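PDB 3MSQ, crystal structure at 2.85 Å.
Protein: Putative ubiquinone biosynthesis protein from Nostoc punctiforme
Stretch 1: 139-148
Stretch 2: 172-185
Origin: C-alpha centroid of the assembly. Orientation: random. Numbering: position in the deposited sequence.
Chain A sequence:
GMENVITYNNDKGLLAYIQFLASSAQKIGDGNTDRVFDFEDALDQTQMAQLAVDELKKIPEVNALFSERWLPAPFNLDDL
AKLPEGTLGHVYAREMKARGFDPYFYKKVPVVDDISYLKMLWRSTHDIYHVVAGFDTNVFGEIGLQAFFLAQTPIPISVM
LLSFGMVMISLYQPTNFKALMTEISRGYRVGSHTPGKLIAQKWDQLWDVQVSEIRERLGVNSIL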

ATOM      1  N   VAL A 139     -13.051  14.896 -14.978  1.00 76.88           N
ATOM      2  CA  VAL A 139     -11.844  14.495 -14.247  1.00 75.43           C
ATOM      3  C   VAL A 139     -10.669  15.474 -14.453  1.00 74.03           C
ATOM      4  O   VAL A 139     -10.069  15.927 -13.471  1.00 72.40           O
ATOM      5  CB  VAL A 139     -11.486  13.004 -14.560  1.00 80.77           C
ATOM      6  CG1 VAL A 139     -10.092  12.615 -14.054  1.00 80.02           C
ATOM      7  CG2 VAL A 139     -12.552  12.071 -13.989  1.00 81.16           C
ATOM      8  N   PHE A 140     -10.373  15.815 -15.717  1.00 67.62           N
ATOM      9  CA  PHE A 140      -9.264  16.704 -16.036  1.00 66.15           C
ATOM     10  C   PHE A 140      -9.513  18.128 -15.576  1.00 69.50           C
ATOM     11  O   PHE A 140      -8.584  18.776 -15.089  1.00 69.02           O
ATOM     12  CB  PHE A 140      -8.891  16.623 -17.519  1.00 68.57           C
ATOM     13  CG  PHE A 140      -8.369  15.272 -17.977  1.00 70.04           C
ATOM     14  CD1 PHE A 140      -8.104  14.252 -17.060  1.00 72.03           C
ATOM     15  CD2 PHE A 140      -8.168  15.008 -19.324  1.00 72.02           C
ATOM     16  CE1 PHE A 140      -7.666  12.994 -17.492  1.00 72.78           C
ATOM     17  CE2 PHE A 140      -7.719  13.757 -19.746  1.00 74.80           C
ATOM     18  CZ  PHE A 140      -7.473  12.760 -18.826  1.00 71.89           C
ATOM     19  N   GLY A 141     -10.772  18.568 -15.675  1.00 65.14           N
ATOM     20  CA  GLY A 141     -11.227  19.873 -15.213  1.00 63.57           C
ATOM     21  C   GLY A 141     -11.044  20.016 -13.716  1.00 65.27           C
ATOM     22  O   GLY A 141     -10.592  21.061 -13.245  1.00 63.75           O
ATOM     23  N   GLU A 142     -11.337  18.931 -12.961  1.00 61.41           N
ATOM     24  CA  GLU A 142     -11.141  18.915 -11.516  1.00 60.34           C
ATOM     25  C   GLU A 142      -9.659  18.955 -11.115  1.00 62.62           C
ATOM     26  O   GLU A 142      -9.300  19.749 -10.237  1.00 60.80           O
ATOM     27  CB  GLU A 142     -11.939  17.796 -10.825  1.00 62.28           C
ATOM     28  CG  GLU A 142     -13.288  18.258 -10.250  1.00 79.87           C
ATOM     29  CD  GLU A 142     -13.341  19.459  -9.302  1.00114.20           C
ATOM     30  OE1 GLU A 142     -12.538  19.504  -8.338  1.00104.75           O
ATOM     31  OE2 GLU A 142     -14.213  20.340  -9.509  1.00115.99           O
ATOM     32  N   ILE A 143      -8.789  18.169 -11.799  1.00 60.48           N
ATOM     33  CA  ILE A 143      -7.324  18.145 -11.567  1.00 59.88           C
ATOM     34  C   ILE A 143      -6.680  19.493 -11.958  1.00 62.99           C
ATOM     35  O   ILE A 143      -5.762  19.967 -11.280  1.00 61.86           O
ATOM     36  CB  ILE A 143      -6.599  16.915 -12.203  1.00 63.20           C
ATOM     37  CG1 ILE A 143      -7.227  15.567 -11.775  1.00 63.73           C
ATOM     38  CG2 ILE A 143      -5.100  16.931 -11.890  1.00 63.25           C
ATOM     39  CD1 ILE A 143      -7.144  15.210 -10.196  1.00 73.37           C
ATOM     40  N   GLY A 144      -7.187  20.098 -13.026  1.00 59.66           N
ATOM     41  CA  GLY A 144      -6.761  21.422 -13.459  1.00 59.92           C
ATOM     42  C   GLY A 144      -7.092  22.462 -12.399  1.00 63.90           C
ATOM     43  O   GLY A 144      -6.229  23.268 -12.056  1.00 64.09           O
ATOM     44  N   LEU A 145      -8.333  22.423 -11.833  1.00 59.09           N
ATOM     45  CA  LEU A 145      -8.792  23.338 -10.784  1.00 57.80           C
ATOM     46  C   LEU A 145      -7.933  23.222  -9.533  1.00 62.44           C
ATOM     47  O   LEU A 145      -7.618  24.250  -8.915  1.00 63.60           O
ATOM     48  CB  LEU A 145     -10.294  23.135 -10.447  1.00 57.32           C
ATOM     49  CG  LEU A 145     -10.855  23.905  -9.246  1.00 59.58           C
ATOM     50  CD1 LEU A 145     -11.006  25.372  -9.561  1.00 59.92           C
ATOM     51  CD2 LEU A 145     -12.160  23.316  -8.795  1.00 59.27           C
ATOM     52  N   GLN A 146      -7.537  21.980  -9.165  1.00 56.72           N
ATOM     53  CA  GLN A 146      -6.693  21.743  -7.982  1.00 54.30           C
ATOM     54  C   GLN A 146      -5.316  22.381  -8.169  1.00 54.79           C
ATOM     55  O   GLN A 146      -4.720  22.857  -7.214  1.00 53.75           O
ATOM     56  CB  GLN A 146      -6.572  20.230  -7.666  1.00 55.28           C
ATOM     57  CG  GLN A 146      -7.874  19.537  -7.207  1.00 52.30           C
ATOM     58  CD  GLN A 146      -8.414  20.012  -5.875  1.00 61.88           C
ATOM     59  OE1 GLN A 146      -7.701  20.561  -5.037  1.00 50.41           O
ATOM     60  NE2 GLN A 146      -9.704  19.823  -5.654  1.00 60.59           N
ATOM     61  N   ALA A 147      -4.831  22.408  -9.412  1.00 51.63           N
ATOM     62  CA  ALA A 147      -3.545  22.999  -9.781  1.00 51.35           C
ATOM     63  C   ALA A 147      -3.635  24.506  -9.640  1.00 53.55           C
ATOM     64  O   ALA A 147      -2.724  25.108  -9.078  1.00 53.59           O
ATOM     65  CB  ALA A 147      -3.151  22.586 -11.202  1.00 52.58           C
ATOM     66  N   PHE A 148      -4.777  25.092 -10.036  1.00 50.01           N
ATOM     67  CA  PHE A 148      -5.081  26.523  -9.889  1.00 50.26           C
ATOM     68  C   PHE A 148      -5.101  26.887  -8.383  1.00 54.19           C
ATOM     69  O   PHE A 148      -4.496  27.886  -7.996  1.00 53.83           O
ATOM     70  CB  PHE A 148      -6.438  26.861 -10.568  1.00 51.78           C
ATOM     71  CG  PHE A 148      -6.887  28.309 -10.534  1.00 53.18           C
ATOM     72  CD1 PHE A 148      -7.401  28.871  -9.370  1.00 53.69           C
ATOM     73  CD2 PHE A 148      -6.880  29.084 -11.691  1.00 55.41           C
ATOM     74  CE1 PHE A 148      -7.817  30.205  -9.346  1.00 54.60           C
ATOM     75  CE2 PHE A 148      -7.308  30.415 -11.663  1.00 57.74           C
ATOM     76  CZ  PHE A 148      -7.777  30.965 -10.492  1.00 54.80           C
ATOM     77  N   TYR A 172      -3.327   4.083 -15.660  1.00 45.64           N
ATOM     78  CA  TYR A 172      -4.538   3.527 -16.260  1.00 46.75           C
ATOM     79  C   TYR A 172      -5.072   4.095 -17.564  1.00 55.12           C
ATOM     80  O   TYR A 172      -5.746   3.368 -18.288  1.00 60.23           O
ATOM     81  CB  TYR A 172      -5.630   3.344 -15.213  1.00 47.23           C
ATOM     82  CG  TYR A 172      -5.182   2.474 -14.055  1.00 47.42           C
ATOM     83  CD1 TYR A 172      -5.207   1.087 -14.150  1.00 49.36           C
ATOM     84  CD2 TYR A 172      -4.678   3.041 -12.886  1.00 46.58           C
ATOM     85  CE1 TYR A 172      -4.765   0.282 -13.105  1.00 49.42           C
ATOM     86  CE2 TYR A 172      -4.221   2.247 -11.837  1.00 47.36           C
ATOM     87  CZ  TYR A 172      -4.284   0.866 -11.942  1.00 57.71           C
ATOM     88  OH  TYR A 172      -3.867   0.082 -10.887  1.00 59.95           O
ATOM     89  N   GLN A 173      -4.790   5.355 -17.881  1.00 49.46           N
ATOM     90  CA  GLN A 173      -5.201   5.957 -19.143  1.00 50.28           C
ATOM     91  C   GLN A 173      -4.086   6.866 -19.692  1.00 55.61           C
ATOM     92  O   GLN A 173      -4.275   8.073 -19.836  1.00 54.24           O
ATOM     93  CB  GLN A 173      -6.593   6.617 -19.063  1.00 51.88           C
ATOM     94  CG  GLN A 173      -6.843   7.521 -17.873  1.00 64.57           C
ATOM     95  CD  GLN A 173      -8.230   8.102 -17.924  1.00 84.11           C
ATOM     96  OE1 GLN A 173      -8.562   8.923 -18.796  1.00 77.93           O
ATOM     97  NE2 GLN A 173      -9.072   7.677 -16.989  1.00 77.67           N
ATOM     98  N   PRO A 174      -2.883   6.292 -19.980  1.00 54.88           N
ATOM     99  CA  PRO A 174      -1.763   7.123 -20.430  1.00 54.40           C
ATOM    100  C   PRO A 174      -1.972   7.881 -21.735  1.00 60.85           C
ATOM    101  O   PRO A 174      -1.303   8.889 -21.938  1.00 60.79           O
ATOM    102  CB  PRO A 174      -0.595   6.137 -20.476  1.00 55.77           C
ATOM    103  CG  PRO A 174      -1.223   4.825 -20.677  1.00 61.07           C
ATOM    104  CD  PRO A 174      -2.463   4.876 -19.875  1.00 56.94           C
ATOM    105  N   THR A 175      -2.924   7.448 -22.582  1.00 59.95           N
ATOM    106  CA  THR A 175      -3.225   8.129 -23.852  1.00 61.78           C
ATOM    107  C   THR A 175      -3.800   9.536 -23.626  1.00 66.85           C
ATOM    108  O   THR A 175      -3.879  10.332 -24.563  1.00 66.83           O
ATOM    109  CB  THR A 175      -4.121   7.267 -24.764  1.00 73.15           C
ATOM    110  OG1 THR A 175      -5.266   6.835 -24.035  1.00 78.98           O
ATOM    111  CG2 THR A 175      -3.396   6.071 -25.312  1.00 72.74           C
ATOM    112  N   ASN A 176      -4.168   9.838 -22.364  1.00 63.84           N
ATOM    113  CA  ASN A 176      -4.744  11.115 -21.944  1.00 63.35           C
ATOM    114  C   ASN A 176      -3.824  11.920 -21.018  1.00 68.98           C
ATOM    115  O   ASN A 176      -4.258  12.933 -20.463  1.00 68.68           O
ATOM    116  CB  ASN A 176      -6.089  10.872 -21.281  1.00 60.48           C
ATOM    117  CG  ASN A 176      -7.151  10.324 -22.203  1.00 83.73           C
ATOM    118  OD1 ASN A 176      -7.258  10.687 -23.393  1.00 66.03           O
ATOM    119  ND2 ASN A 176      -7.960   9.421 -21.657  1.00 79.51           N
ATOM    120  N   PHE A 177      -2.548  11.484 -20.874  1.00 66.66           N
ATOM    121  CA  PHE A 177      -1.543  12.140 -20.039  1.00 65.36           C
ATOM    122  C   PHE A 177      -1.183  13.552 -20.541  1.00 68.18           C
ATOM    123  O   PHE A 177      -1.154  14.486 -19.735  1.00 67.78           O
ATOM    124  CB  PHE A 177      -0.301  11.251 -19.843  1.00 66.98           C
ATOM    125  CG  PHE A 177       0.666  11.792 -18.813  1.00 67.70           C
ATOM    126  CD1 PHE A 177       0.354  11.757 -17.452  1.00 69.83           C
ATOM    127  CD2 PHE A 177       1.875  12.363 -19.203  1.00 68.99           C
ATOM    128  CE1 PHE A 177       1.240  12.283 -16.502  1.00 69.83           C
ATOM    129  CE2 PHE A 177       2.768  12.867 -18.251  1.00 70.83           C
ATOM    130  CZ  PHE A 177       2.437  12.836 -16.908  1.00 68.32           C
ATOM    131  N   LYS A 178      -0.954  13.716 -21.862  1.00 63.85           N
ATOM    132  CA  LYS A 178      -0.640  15.014 -22.486  1.00 62.63           C
ATOM    133  C   LYS A 178      -1.747  16.054 -22.161  1.00 64.14           C
ATOM    134  O   LYS A 178      -1.448  17.190 -21.776  1.00 62.30           O
ATOM    135  CB  LYS A 178      -0.434  14.852 -24.009  1.00 65.32           C
ATOM    136  CG  LYS A 178       0.151  16.098 -24.692  1.00 85.92           C
ATOM    137  CD  LYS A 178       0.112  16.003 -26.221  1.00101.02           C
ATOM    138  CE  LYS A 178       0.420  17.309 -26.921  1.00107.82           C
ATOM    139  NZ  LYS A 178       0.182  17.222 -28.395  1.00109.60           N
ATOM    140  N   ALA A 179      -3.015  15.624 -22.282  1.00 60.33           N
ATOM    141  CA  ALA A 179      -4.214  16.400 -22.008  1.00 59.51           C
ATOM    142  C   ALA A 179      -4.266  16.769 -20.524  1.00 61.91           C
ATOM    143  O   ALA A 179      -4.578  17.919 -20.196  1.00 61.26           O
ATOM    144  CB  ALA A 179      -5.441  15.593 -22.390  1.00 60.76           C
ATOM    145  N   LEU A 180      -3.927  15.797 -19.636  1.00 56.27           N
ATOM    146  CA  LEU A 180      -3.874  16.023 -18.196  1.00 54.06           C
ATOM    147  C   LEU A 180      -2.797  17.055 -17.882  1.00 55.93           C
ATOM    148  O   LEU A 180      -3.075  17.986 -17.140  1.00 56.01           O
ATOM    149  CB  LEU A 180      -3.651  14.716 -17.400  1.00 53.60           C
ATOM    150  CG  LEU A 180      -3.539  14.868 -15.873  1.00 57.41           C
ATOM    151  CD1 LEU A 180      -4.900  14.963 -15.199  1.00 57.79           C
ATOM    152  CD2 LEU A 180      -2.760  13.743 -15.274  1.00 60.27           C
HETATM  153  N   MSE A 181      -1.606  16.941 -18.488  1.00 51.03           N
HETATM  154  CA  MSE A 181      -0.532  17.896 -18.229  1.00 50.40           C
HETATM  155  C   MSE A 181      -0.817  19.270 -18.796  1.00 57.50           C
HETATM  156  O   MSE A 181      -0.258  20.258 -18.317  1.00 57.49           O
HETATM  157  CB  MSE A 181       0.812  17.373 -18.712  1.00 52.77           C
HETATM  158  CG  MSE A 181       1.339  16.171 -17.924  1.00 58.76           C
HETATM  159 SE   MSE A 181       1.502  16.343 -15.990  0.75 65.16          SE
HETATM  160  CE  MSE A 181       2.363  18.114 -15.855  1.00 61.20           C
ATOM    161  N   THR A 182      -1.701  19.340 -19.802  1.00 56.24           N
ATOM    162  CA  THR A 182      -2.143  20.593 -20.413  1.00 56.84           C
ATOM    163  C   THR A 182      -3.074  21.349 -19.432  1.00 61.20           C
ATOM    164  O   THR A 182      -2.928  22.565 -19.271  1.00 62.56           O
ATOM    165  CB  THR A 182      -2.717  20.316 -21.814  1.00 63.37           C
ATOM    166  OG1 THR A 182      -1.633  20.203 -22.759  1.00 60.82           O
ATOM    167  CG2 THR A 182      -3.729  21.367 -22.261  1.00 60.06           C
ATOM    168  N   GLU A 183      -4.002  20.627 -18.764  1.00 55.06           N
ATOM    169  CA  GLU A 183      -4.913  21.200 -17.780  1.00 52.97           C
ATOM    170  C   GLU A 183      -4.195  21.571 -16.494  1.00 56.19           C
ATOM    171  O   GLU A 183      -4.512  22.617 -15.927  1.00 57.95           O
ATOM    172  CB  GLU A 183      -6.083  20.256 -17.483  1.00 53.97           C
ATOM    173  CG  GLU A 183      -7.251  20.407 -18.438  1.00 69.37           C
ATOM    174  CD  GLU A 183      -7.790  21.820 -18.551  1.00 99.18           C
ATOM    175  OE1 GLU A 183      -8.574  22.229 -17.661  1.00 87.54           O
ATOM    176  OE2 GLU A 183      -7.393  22.530 -19.507  1.00 92.30           O
ATOM    177  N   ILE A 184      -3.243  20.724 -16.021  1.00 49.32           N
ATOM    178  CA  ILE A 184      -2.448  20.970 -14.814  1.00 47.41           C
ATOM    179  C   ILE A 184      -1.585  22.244 -14.981  1.00 56.94           C
ATOM    180  O   ILE A 184      -1.631  23.110 -14.103  1.00 58.34           O
ATOM    181  CB  ILE A 184      -1.606  19.740 -14.385  1.00 48.25           C
ATOM    182  CG1 ILE A 184      -2.497  18.579 -13.958  1.00 47.61           C
ATOM    183  CG2 ILE A 184      -0.624  20.101 -13.268  1.00 47.23           C
ATOM    184  CD1 ILE A 184      -1.760  17.255 -13.760  1.00 57.94           C
ATOM    185  N   SER A 185      -0.817  22.368 -16.103  1.00 54.66           N
ATOM    186  CA  SER A 185       0.030  23.545 -16.362  1.00 54.64           C
ATOM    187  C   SER A 185      -0.793  24.819 -16.599  1.00 57.83           C
ATOM    188  O   SER A 185      -0.385  25.885 -16.160  1.00 57.07           O
ATOM    189  CB  SER A 185       1.006  23.295 -17.509  1.00 58.55           C
ATOM    190  OG  SER A 185       0.335  23.249 -18.755  1.00 70.73           O
TER

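Helices that pack closely usually do so where one of them has little side chain to offer, and the pair formed by residues 139-148 and 177-185 of this chain illustrates the principle. Their N-to-C directions differ by 35°, and their axes come within 7.8 Å. No hydrogen bond links the two stretches, so the contact rests on the fit of their surfaces.

The hollow lies at Gly144. Here the backbones draw together, with Gly144 CA 4.5 Å from Ile184 CA, and glycine puts no side chain between them. Its CA approaches Glu183 O to 3.5 Å, a CA-H...O contact with an angle of 120° at the hydrogen. A CB on Gly144 would point toward the second helix and lie only 3.1 Å from Glu183 OE1, a tight approach. The carboxylate of Glu183 thus occupies room that the glycine leaves free; both its oxygens are hydrogen-bonded to residues just beyond the stretches. Gly141 lies at the margin, its CA 4.3 Å from Glu183 OE1; a CB there would point away. One turn beyond Gly144, Ala147 keeps the surface low: its methyl points toward the partner helix, and CB sits 3.3 Å from Ile184 O and 4.1 Å from Ile184 CG2.

The largest bump is Phe140, at a level where the backbones stand farther apart, with 5.8 Å between Phe140 CA and Leu180 CA. Its CA-to-CB bond points toward the second stretch, and the ring fills the wider gap. Leu180 CB lies over one face of the ring, and Leu180 CD1 comes within 3.8 Å of Phe140 CD1. Ala179, whose small side chain leaves space for the ring, places CB 3.9 Å from Phe140 CE2. The tip of the ring reaches the start of the helix: Phe140 CZ meets Asn176 CB at 3.4 Å, at the ring edge, and lies 4.0 Å from Gln173 OE1. This end of the pocket is braced internally, since Asn176 ND2 donates a hydrogen bond to Gln173 OE1 at 3.0 Å. Asn176 holds the N-cap position, but its side chain makes no capping bond.

Ile143 joins the two regions. Its CB points toward the partner although the end of the side chain leads away, and its CG2 comes 3.9 Å from Leu180 CD1 and 3.7 Å from Ile184 CG1. A single methyl thus touches two successive turns of the opposing helix. Phe140 occupies the wider end, while on the first helix Gly144 and Ala147 face Glu183 and Ile184 at the narrow one.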